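Local atomic coordinates of glycerol kinase, putative (Plasmodium falciparum, PDB entry 2W40), a protein that probably catalyses the ATP-dependent phosphorylation of glycerol to sn-glycerol 3-phosphate, as a member of the FGGY family of carbohydrate kinases. Residues L7-S12 with T169-N174; L106-E111 with G354-R359; E394-L399 with I431-E436. All coordinates share one frame; numbering follows the deposited sequence. Where two conformers were deposited one is given.

Overall arrangement
All three contacts are buried, and none has a direct hydrogen bond between its two segments. Interaction 1 lies in the N-terminal FGGY domain. It packs a central strand against a helix through aliphatic carbon. Interaction 3 lies in the C-terminal FGGY domain, about 32 Å away between centres, and joins a helix to the loop leading into a sheet strand. Interaction 2 differs, because its two loops come from different domains and a water bridges them. Interactions 2 and 3 touch each other: Arg359 NH2 makes a salt bridge of 2.8 Å to Glu394 OE2, and Pro358 packs on Ser398. Interaction 1 touches neither of the others.

Interaction 1 (L7-S12 with T169-N174); sequences LSIDQS and TWLIFN
The torsions of Ile9, Gln11 and Leu171 bring three aliphatic groups together. In Ile9, chi1 of -64° sets CG1 beside the backbone N and leaves CG2 anti to it; CG2 is the methyl that meets Leu171. Gln11 extends its CG away from the backbone N, with chi1 at -161°, which lays CB and CG along the same front. From the helix, Leu171 points its isobutyl group at the strand. Its chi1 of -89° lies well off the usual staggered value.

One branch of Leu171 does most of the touching. CD2 lies 3.6 Å from Gln11 CB and 3.9 Å from Gln11 CG. The same methyl is 4.0 Å from Ile9 CG2, so it meets both strand residues. CD1 reaches only Gln11 CG, at 4.1 Å. The side chains of Leu171 and Gln11 cross at about a right angle, while Leu171 meets Ile9 at a slant.

The amide of Gln11 turns away from the leucine because the chain bends at chi2. NE2 gives a hydrogen bond of 3.0 Å to Ser12 O, on a lone pair, but far out of the amide's own plane. NE2 also bonds to Thr16 OG1, and OE1 bonds to Gln84 NE2. The buried amide is thus held at both ends, and only its carbon stem faces the helix.

Ile9 and Gln11 lie on strand 3-11, in the mixed sheet of the N-terminal domain. Helix 167-176 packs against this strand near its end. The strand leads into a hairpin with strand 15-21, an arrangement characteristic of the sugar kinase/Hsp70/actin fold.

Interaction 2 (L106-E111 with G354-R359); sequences LDTRVE and GLYAPR. With EDO (1,2-ethanediol), chain B.
Tyr356 reaches across to Leu106 with its hydroxyl end, and this is the tight part of the contact. OH lies 3.6 Å from Leu106 CA and 3.8 Å from Leu106 CD2. The two side chains cross at about a right angle. Tyr356 CG sits opposite the carbonyl carbon, with chi1 at -64°, and the ring projects towards the other loop. Thr108 is looser, with CG2 4.3 Å from Tyr356 OH.

A water supplies the polar link. It hydrogen-bonds to Tyr356 OH at 2.7 Å and to Asp107 O at 2.9 Å. Tyr356 OH is also hydrogen-bonded to Ser353 OG, and the ring of Tyr137 stacks edge-to-face with Tyr356.

On the looser side, Leu106 O accepts a bond of 2.6 Å from O2 of an ethanediol, probably a crystallisation additive. Gly43 N also binds this molecule.

The 106-111 loop is braced from within. Asp107 OD2 accepts from Arg109 N in an Asx turn. Arg109 grips the same carboxylate side-on through NE and NH2, with NH2 2.8 Å from OD1. Glu46 gives the guanidinium a second acidic partner.

The two loops come from the N- and C-terminal FGGY domains. Leu106 also lies near Thr270, an ADP-binding residue. The domains therefore meet here through van der Waals contact with the tyrosine hydroxyl and one water rather than a direct bond, which is consistent with a junction that could adjust as the cleft opens and closes.

Interaction 3 (E394-L399 with I431-E436); sequences EIVDSL and INTKIE. With EDO (1,2-ethanediol), chain D; EDO (1,2-ethanediol), chain E.
Val396 meets Ile431 and Thr433 with its two methyls; these are the contacts between the two segments. CG2 lies 4.4 Å from Ile431 CB. CG1 lies 4.2 Å from Thr433 OG1. Val396 points toward the other segment and has CG1 anti to its backbone N, with chi1 at 170°. The two branches therefore spread over two neighbours. Both are loose van der Waals contacts, one of carbon on carbon and one of a methyl on a hydroxyl oxygen.

The next shell fixes the threonine. Thr433 OG1 donates 3.0 Å to Ile431 O, two residues back. The donor sits well above the carbonyl plane, 55° out of it, and not on a lone pair. Between these two residues the chain turns at Asn432. This is the first residue past helix 421-431 to leave helical angles, and its phi is positive. The turn directs the chain towards strand 435-438. Asn432 OD1 also accepts 2.7 Å from O1 of an ethanediol, probably from the crystallisation liquor.

Further out, Leu411 of strand 411-414 packs on both Ile431 and Thr433. Leu274 of strand 272-279 touches Val396. Ser398, on helix 377-403, bonds through OG to Cys287 O. Strands 411-414 and 435-438 run parallel as neighbours in one sheet, and helix 421-431 links them as a beta-alpha-beta crossover. Helix 377-403 packs where that crossover returns to the sheet.

No hydrogen bond joins the two segments. The threonine hydroxyl spends its proton on its own backbone, so the contact between helix and loop rests on van der Waals packing alone.

Interaction 1 (L7-S12 with T169-N174)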
loop_
_atom_site.group_PDB
_atom_site.type_symbol
_atom_site.label_atom_id
_atom_site.label_comp_id
_atom_site.label_asym_id
_atom_site.label_seq_id
_atom_site.Cartn_x
_atom_site.Cartn_y
_atom_site.Cartn_z
ATOM N N LEU C 7 -41.911 4.027 -9.007
ATOM C CA LEU C 7 -40.826 3.475 -8.124
ATOM C C LEU C 7 -39.726 2.897 -9.021
ATOM O O LEU C 7 -40.005 2.033 -9.853
ATOM C CB LEU C 7 -41.317 2.428 -7.122
ATOM C CG LEU C 7 -40.358 1.594 -6.301
ATOM C CD1 LEU C 7 -39.313 2.491 -5.591
ATOM C CD2 LEU C 7 -40.980 0.517 -5.432
ATOM N N SER C 8 -38.487 3.394 -8.833
ATOM C CA SER C 8 -37.337 2.833 -9.544
ATOM C C SER C 8 -36.431 2.184 -8.486
ATOM O O SER C 8 -35.993 2.920 -7.557
ATOM C CB SER C 8 -36.603 3.906 -10.374
ATOM O OG SER C 8 -35.463 3.328 -10.971
ATOM N N ILE C 9 -36.202 0.845 -8.590
ATOM C CA ILE C 9 -35.353 0.148 -7.634
ATOM C C ILE C 9 -33.990 -0.034 -8.341
ATOM O O ILE C 9 -33.927 -0.614 -9.459
ATOM C CB ILE C 9 -35.930 -1.233 -7.270
ATOM C CG1 ILE C 9 -37.304 -1.030 -6.545
ATOM C CG2 ILE C 9 -34.819 -2.051 -6.536
ATOM C CD1 ILE C 9 -38.132 -2.305 -6.498
ATOM N N ASP C 10 -32.896 0.396 -7.676
ATOM C CA ASP C 10 -31.527 0.137 -8.176
ATOM C C ASP C 10 -30.813 -0.722 -7.112
ATOM O O ASP C 10 -30.461 -0.267 -6.052
ATOM C CB ASP C 10 -30.828 1.466 -8.420
ATOM C CG ASP C 10 -29.390 1.376 -8.788
ATOM O OD1 ASP C 10 -28.906 0.279 -9.086
ATOM O OD2 ASP C 10 -28.722 2.499 -8.831
ATOM N N GLN C 11 -30.770 -2.005 -7.342
ATOM C CA GLN C 11 -30.152 -2.954 -6.472
ATOM C C GLN C 11 -28.683 -3.009 -6.924
ATOM O O GLN C 11 -28.332 -3.705 -7.885
ATOM C CB GLN C 11 -30.866 -4.334 -6.548
ATOM C CG GLN C 11 -30.605 -5.259 -5.367
ATOM C CD GLN C 11 -29.101 -5.447 -5.102
ATOM O OE1 GLN C 11 -28.420 -6.167 -5.822
ATOM N NE2 GLN C 11 -28.567 -4.634 -4.173
ATOM N N SER C 12 -27.879 -2.170 -6.302
ATOM C CA SER C 12 -26.511 -1.935 -6.715
ATOM C C SER C 12 -25.548 -2.845 -5.971
ATOM O O SER C 12 -25.927 -3.653 -5.102
ATOM C CB SER C 12 -26.193 -0.425 -6.568
ATOM O OG SER C 12 -25.008 -0.098 -7.235
ATOM N N THR C 169 -33.763 -11.061 -11.779
ATOM C CA THR C 169 -34.591 -12.252 -11.671
ATOM C C THR C 169 -34.979 -12.560 -10.217
ATOM O O THR C 169 -36.154 -12.920 -9.902
ATOM C CB THR C 169 -33.906 -13.427 -12.354
ATOM O OG1 THR C 169 -33.576 -13.050 -13.679
ATOM C CG2 THR C 169 -34.860 -14.690 -12.380
ATOM N N TRP C 170 -34.000 -12.409 -9.317
ATOM C CA TRP C 170 -34.187 -12.652 -7.901
ATOM C C TRP C 170 -35.286 -11.641 -7.339
ATOM O O TRP C 170 -36.220 -12.034 -6.613
ATOM C CB TRP C 170 -32.851 -12.526 -7.199
ATOM C CG TRP C 170 -32.847 -12.643 -5.711
ATOM C CD1 TRP C 170 -32.458 -11.670 -4.818
ATOM C CD2 TRP C 170 -33.285 -13.770 -4.907
ATOM N NE1 TRP C 170 -32.584 -12.137 -3.509
ATOM C CE2 TRP C 170 -33.117 -13.396 -3.526
ATOM C CE3 TRP C 170 -33.825 -15.024 -5.226
ATOM C CZ2 TRP C 170 -33.400 -14.268 -2.464
ATOM C CZ3 TRP C 170 -34.115 -15.890 -4.194
ATOM C CH2 TRP C 170 -33.904 -15.523 -2.811
ATOM N N LEU C 171 -35.109 -10.381 -7.625
ATOM C CA LEU C 171 -36.035 -9.376 -7.126
ATOM C C LEU C 171 -37.444 -9.621 -7.643
ATOM O O LEU C 171 -38.410 -9.555 -6.909
ATOM C CB LEU C 171 -35.506 -7.980 -7.493
ATOM C CG LEU C 171 -34.577 -7.268 -6.564
ATOM C CD1 LEU C 171 -33.522 -8.127 -5.887
ATOM C CD2 LEU C 171 -34.071 -5.919 -7.110
ATOM N N ILE C 172 -37.591 -9.885 -8.932
ATOM C CA ILE C 172 -38.909 -10.061 -9.534
ATOM C C ILE C 172 -39.559 -11.344 -8.980
ATOM O O ILE C 172 -40.739 -11.338 -8.586
ATOM C CB ILE C 172 -38.788 -10.121 -11.116
ATOM C CG1 ILE C 172 -38.328 -8.726 -11.713
ATOM C CG2 ILE C 172 -40.099 -10.693 -11.714
ATOM C CD1 ILE C 172 -37.955 -8.869 -13.237
ATOM N N PHE C 173 -38.766 -12.401 -8.827
ATOM C CA PHE C 173 -39.269 -13.660 -8.265
ATOM C C PHE C 173 -39.833 -13.431 -6.877
ATOM O O PHE C 173 -40.947 -13.897 -6.574
ATOM C CB PHE C 173 -38.127 -14.651 -8.244
ATOM C CG PHE C 173 -38.459 -15.959 -7.659
ATOM C CD1 PHE C 173 -38.878 -16.983 -8.505
ATOM C CD2 PHE C 173 -38.466 -16.118 -6.263
ATOM C CE1 PHE C 173 -39.240 -18.219 -7.945
ATOM C CE2 PHE C 173 -38.768 -17.418 -5.705
ATOM C CZ PHE C 173 -39.139 -18.429 -6.556
ATOM N N ASN C 174 -39.128 -12.707 -6.033
ATOM C CA ASN C 174 -39.630 -12.486 -4.706
ATOM C C ASN C 174 -40.813 -11.553 -4.673
ATOM O O ASN C 174 -41.781 -11.796 -4.002
ATOM C CB ASN C 174 -38.515 -12.007 -3.793
ATOM C CG ASN C 174 -37.551 -13.087 -3.433
ATOM O OD1 ASN C 174 -36.422 -13.158 -3.921
ATOM N ND2 ASN C 174 -37.931 -13.885 -2.517
#

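Interaction 2 (L106-E111 with G354-R359)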
loop_
_atom_site.group_PDB
_atom_site.type_symbol
_atom_site.label_atom_id
_atom_site.label_comp_id
_atom_site.label_asym_id
_atom_site.label_seq_id
_atom_site.Cartn_x
_atom_site.Cartn_y
_atom_site.Cartn_z
ATOM N N LEU C 106 -17.640 -9.135 -9.128
ATOM C CA LEU C 106 -16.253 -8.905 -8.659
ATOM C C LEU C 106 -15.494 -10.161 -8.155
ATOM O O LEU C 106 -14.260 -10.105 -7.981
ATOM C CB LEU C 106 -16.233 -7.847 -7.561
ATOM C CG LEU C 106 -16.361 -6.380 -7.998
ATOM C CD1 LEU C 106 -16.661 -5.457 -6.751
ATOM C CD2 LEU C 106 -15.048 -5.920 -8.805
ATOM N N ASP C 107 -16.211 -11.265 -7.960
ATOM C CA ASP C 107 -15.598 -12.506 -7.482
ATOM C C ASP C 107 -14.673 -13.021 -8.585
ATOM O O ASP C 107 -15.012 -13.019 -9.740
ATOM C CB ASP C 107 -16.705 -13.544 -7.183
ATOM C CG ASP C 107 -16.202 -14.820 -6.533
ATOM O OD1 ASP C 107 -16.339 -14.974 -5.288
ATOM O OD2 ASP C 107 -15.660 -15.621 -7.321
ATOM N N THR C 108 -13.537 -13.541 -8.160
ATOM C CA THR C 108 -12.582 -14.109 -9.111
ATOM C C THR C 108 -12.085 -15.520 -8.781
ATOM O O THR C 108 -11.016 -15.951 -9.276
ATOM C CB THR C 108 -11.330 -13.184 -9.207
ATOM O OG1 THR C 108 -10.751 -12.953 -7.914
ATOM C CG2 THR C 108 -11.668 -11.862 -9.880
ATOM N N ARG C 109 -12.849 -16.267 -7.983
ATOM C CA ARG C 109 -12.458 -17.597 -7.560
ATOM C C ARG C 109 -12.350 -18.529 -8.750
ATOM O O ARG C 109 -11.732 -19.634 -8.631
ATOM C CB ARG C 109 -13.471 -18.198 -6.531
ATOM C CG ARG C 109 -14.666 -18.865 -7.077
ATOM C CD ARG C 109 -15.759 -19.116 -6.044
ATOM N NE ARG C 109 -16.291 -17.979 -5.368
ATOM C CZ ARG C 109 -17.050 -18.059 -4.304
ATOM N NH1 ARG C 109 -17.358 -19.251 -3.756
ATOM N NH2 ARG C 109 -17.476 -16.976 -3.732
ATOM N N VAL C 110 -13.030 -18.166 -9.867
ATOM C CA VAL C 110 -13.030 -19.064 -11.014
ATOM C C VAL C 110 -11.837 -18.894 -11.946
ATOM O O VAL C 110 -11.845 -19.467 -13.083
ATOM C CB VAL C 110 -14.377 -18.942 -11.786
ATOM C CG1 VAL C 110 -15.615 -19.240 -10.839
ATOM C CG2 VAL C 110 -14.498 -17.530 -12.425
ATOM N N GLU C 111 -10.850 -18.105 -11.519
ATOM C CA GLU C 111 -9.630 -17.870 -12.345
ATOM C C GLU C 111 -9.086 -19.191 -12.890
ATOM O O GLU C 111 -8.817 -19.321 -14.056
ATOM C CB GLU C 111 -8.584 -17.137 -11.496
ATOM C CG GLU C 111 -7.194 -16.885 -12.154
ATOM C CD GLU C 111 -6.145 -16.234 -11.184
ATOM O OE1 GLU C 111 -6.451 -15.832 -10.005
ATOM O OE2 GLU C 111 -4.979 -16.094 -11.608
ATOM N N GLY C 354 -8.262 -8.473 -10.254
ATOM C CA GLY C 354 -7.696 -8.593 -11.592
ATOM C C GLY C 354 -7.911 -7.296 -12.368
ATOM O O GLY C 354 -8.461 -6.299 -11.879
ATOM N N LEU C 355 -7.398 -7.291 -13.566
ATOM C CA LEU C 355 -7.699 -6.268 -14.566
ATOM C C LEU C 355 -8.782 -6.761 -15.528
ATOM O O LEU C 355 -8.699 -7.876 -16.058
ATOM C CB LEU C 355 -6.473 -5.874 -15.396
ATOM C CG LEU C 355 -5.438 -5.113 -14.592
ATOM C CD1 LEU C 355 -4.152 -4.976 -15.364
ATOM C CD2 LEU C 355 -5.976 -3.751 -13.973
ATOM N N TYR C 356 -9.818 -5.917 -15.716
ATOM C CA TYR C 356 -10.906 -6.193 -16.679
ATOM C C TYR C 356 -10.519 -5.571 -17.994
ATOM O O TYR C 356 -9.393 -5.880 -18.513
ATOM C CB TYR C 356 -12.231 -5.705 -16.095
ATOM C CG TYR C 356 -12.668 -6.448 -14.793
ATOM C CD1 TYR C 356 -13.753 -7.168 -14.735
ATOM C CD2 TYR C 356 -11.909 -6.239 -13.578
ATOM C CE1 TYR C 356 -14.082 -7.852 -13.468
ATOM C CE2 TYR C 356 -12.170 -6.872 -12.366
ATOM C CZ TYR C 356 -13.306 -7.728 -12.380
ATOM O OH TYR C 356 -13.821 -8.413 -11.329
ATOM N N ALA C 357 -11.398 -4.710 -18.571
ATOM C CA ALA C 357 -11.074 -4.242 -19.907
ATOM C C ALA C 357 -9.898 -3.228 -19.861
ATOM O O ALA C 357 -9.853 -2.387 -18.965
ATOM C CB ALA C 357 -12.324 -3.663 -20.639
ATOM N N PRO C 358 -9.052 -3.216 -20.907
ATOM C CA PRO C 358 -9.034 -4.119 -22.112
ATOM C C PRO C 358 -8.057 -5.288 -22.021
ATOM O O PRO C 358 -8.004 -6.118 -22.955
ATOM C CB PRO C 358 -8.568 -3.198 -23.230
ATOM C CG PRO C 358 -7.653 -2.229 -22.613
ATOM C CD PRO C 358 -8.130 -2.073 -21.153
ATOM N N ARG C 359 -7.280 -5.353 -20.929
ATOM C CA ARG C 359 -6.198 -6.383 -20.821
ATOM C C ARG C 359 -6.662 -7.765 -20.374
ATOM O O ARG C 359 -6.023 -8.772 -20.700
ATOM C CB ARG C 359 -5.067 -5.884 -19.927
ATOM C CG ARG C 359 -4.501 -4.504 -20.340
ATOM C CD ARG C 359 -3.260 -4.204 -19.558
ATOM N NE ARG C 359 -2.708 -2.852 -19.795
ATOM C CZ ARG C 359 -1.448 -2.537 -19.938
ATOM N NH1 ARG C 359 -0.534 -3.507 -20.017
ATOM N NH2 ARG C 359 -1.092 -1.274 -20.012
HETATM C C1 EDO B . -12.409 -10.771 -3.135
HETATM O O1 EDO B . -11.049 -10.989 -2.376
HETATM C C2 EDO B . -12.672 -10.114 -4.570
HETATM O O2 EDO B . -12.667 -10.673 -5.963
HETATM O O HOH W 1 -14.431 -10.986 -11.796
#

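Interaction 3 (E394-L399 with I431-E436)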
loop_
_atom_site.group_PDB
_atom_site.type_symbol
_atom_site.label_atom_id
_atom_site.label_comp_id
_atom_site.label_asym_id
_atom_site.label_seq_id
_atom_site.Cartn_x
_atom_site.Cartn_y
_atom_site.Cartn_z
ATOM N N GLU C 394 -7.097 3.572 -21.394
ATOM C CA GLU C 394 -6.907 2.337 -22.169
ATOM C C GLU C 394 -8.185 1.840 -22.911
ATOM O O GLU C 394 -8.154 1.420 -24.081
ATOM C CB GLU C 394 -6.311 1.201 -21.308
ATOM C CG GLU C 394 -4.977 1.573 -20.757
ATOM C CD GLU C 394 -4.198 0.403 -20.137
ATOM O OE1 GLU C 394 -4.647 -0.775 -20.191
ATOM O OE2 GLU C 394 -3.067 0.685 -19.586
ATOM N N ILE C 395 -9.291 1.894 -22.223
ATOM C CA ILE C 395 -10.607 1.642 -22.755
ATOM C C ILE C 395 -10.922 2.565 -23.917
ATOM O O ILE C 395 -11.398 2.092 -24.965
ATOM C CB ILE C 395 -11.699 1.661 -21.656
ATOM C CG1 ILE C 395 -11.569 0.391 -20.779
ATOM C CG2 ILE C 395 -13.123 1.735 -22.226
ATOM C CD1 ILE C 395 -12.377 0.426 -19.452
ATOM N N VAL C 396 -10.663 3.864 -23.755
ATOM C CA VAL C 396 -10.976 4.835 -24.830
ATOM C C VAL C 396 -10.135 4.537 -26.072
ATOM O O VAL C 396 -10.586 4.600 -27.222
ATOM C CB VAL C 396 -10.816 6.262 -24.363
ATOM C CG1 VAL C 396 -10.908 7.260 -25.632
ATOM C CG2 VAL C 396 -11.894 6.525 -23.231
ATOM N N ASP C 397 -8.882 4.151 -25.839
ATOM C CA ASP C 397 -8.030 3.796 -26.957
ATOM C C ASP C 397 -8.580 2.568 -27.709
ATOM O O ASP C 397 -8.562 2.536 -28.970
ATOM C CB ASP C 397 -6.593 3.577 -26.511
ATOM C CG ASP C 397 -5.857 4.878 -26.163
ATOM O OD1 ASP C 397 -6.264 5.996 -26.603
ATOM O OD2 ASP C 397 -4.872 4.770 -25.411
ATOM N N SER C 398 -9.068 1.548 -26.978
ATOM C CA SER C 398 -9.650 0.417 -27.637
ATOM C C SER C 398 -10.911 0.848 -28.447
ATOM O O SER C 398 -11.158 0.366 -29.532
ATOM C CB SER C 398 -9.991 -0.680 -26.586
ATOM O OG SER C 398 -8.828 -1.235 -26.033
ATOM N N LEU C 399 -11.743 1.673 -27.843
ATOM C CA LEU C 399 -13.008 2.067 -28.408
ATOM C C LEU C 399 -12.743 2.809 -29.710
ATOM O O LEU C 399 -13.435 2.576 -30.711
ATOM C CB LEU C 399 -13.741 2.998 -27.480
ATOM C CG LEU C 399 -14.979 3.718 -27.924
ATOM C CD1 LEU C 399 -15.730 4.244 -26.638
ATOM C CD2 LEU C 399 -14.691 4.850 -28.865
ATOM N N ILE C 431 -7.468 11.003 -20.572
ATOM C CA ILE C 431 -8.191 10.378 -21.745
ATOM C C ILE C 431 -8.241 11.283 -22.980
ATOM O O ILE C 431 -8.745 10.805 -24.030
ATOM C CB ILE C 431 -9.600 9.814 -21.390
ATOM C CG1 ILE C 431 -10.680 10.909 -21.240
ATOM C CG2 ILE C 431 -9.528 8.969 -20.089
ATOM C CD1 ILE C 431 -12.095 10.449 -20.863
ATOM N N ASN C 432 -7.799 12.548 -22.808
ATOM C CA ASN C 432 -7.834 13.634 -23.817
ATOM C C ASN C 432 -9.221 13.750 -24.581
ATOM O O ASN C 432 -9.274 13.707 -25.827
ATOM C CB ASN C 432 -6.700 13.472 -24.774
ATOM C CG ASN C 432 -6.416 14.777 -25.639
ATOM O OD1 ASN C 432 -6.745 15.916 -25.262
ATOM N ND2 ASN C 432 -5.904 14.533 -26.874
ATOM N N THR C 433 -10.279 13.852 -23.805
ATOM C CA THR C 433 -11.643 13.821 -24.304
ATOM C C THR C 433 -12.449 14.791 -23.530
ATOM O O THR C 433 -12.290 14.883 -22.290
ATOM C CB THR C 433 -12.307 12.392 -24.177
ATOM O OG1 THR C 433 -11.553 11.361 -24.921
ATOM C CG2 THR C 433 -13.791 12.350 -24.697
ATOM N N LYS C 434 -13.292 15.558 -24.250
ATOM C CA LYS C 434 -14.265 16.428 -23.603
ATOM C C LYS C 434 -15.257 15.573 -22.813
ATOM O O LYS C 434 -15.804 14.564 -23.339
ATOM C CB LYS C 434 -15.086 17.331 -24.639
ATOM C CG LYS C 434 -15.997 18.249 -23.933
ATOM C CD LYS C 434 -16.593 19.454 -24.733
ATOM C CE LYS C 434 -17.459 19.036 -25.823
ATOM N NZ LYS C 434 -17.874 20.153 -26.788
ATOM N N ILE C 435 -15.487 15.933 -21.584
ATOM C CA ILE C 435 -16.413 15.228 -20.670
ATOM C C ILE C 435 -17.596 16.188 -20.310
ATOM O O ILE C 435 -17.357 17.323 -19.924
ATOM C CB ILE C 435 -15.698 14.723 -19.411
ATOM C CG1 ILE C 435 -14.757 13.549 -19.737
ATOM C CG2 ILE C 435 -16.735 14.383 -18.297
ATOM C CD1 ILE C 435 -13.966 13.127 -18.530
ATOM N N GLU C 436 -18.809 15.729 -20.567
ATOM C CA GLU C 436 -20.042 16.423 -20.113
ATOM C C GLU C 436 -20.680 15.643 -19.018
ATOM O O GLU C 436 -21.011 14.422 -19.242
ATOM C CB GLU C 436 -21.061 16.575 -21.246
HETATM C C1 EDO D . -4.281 0.787 -24.590
HETATM O O1 EDO D . -3.992 2.237 -24.739
HETATM C C2 EDO D . -5.738 0.293 -24.750
HETATM O O2 EDO D . -6.213 -0.515 -25.869
HETATM C C1 EDO E . -9.675 17.226 -26.387
HETATM O O1 EDO E . -8.383 17.799 -26.257
HETATM C C2 EDO E . -10.157 17.048 -24.972
HETATM O O2 EDO E . -10.673 18.257 -24.432
#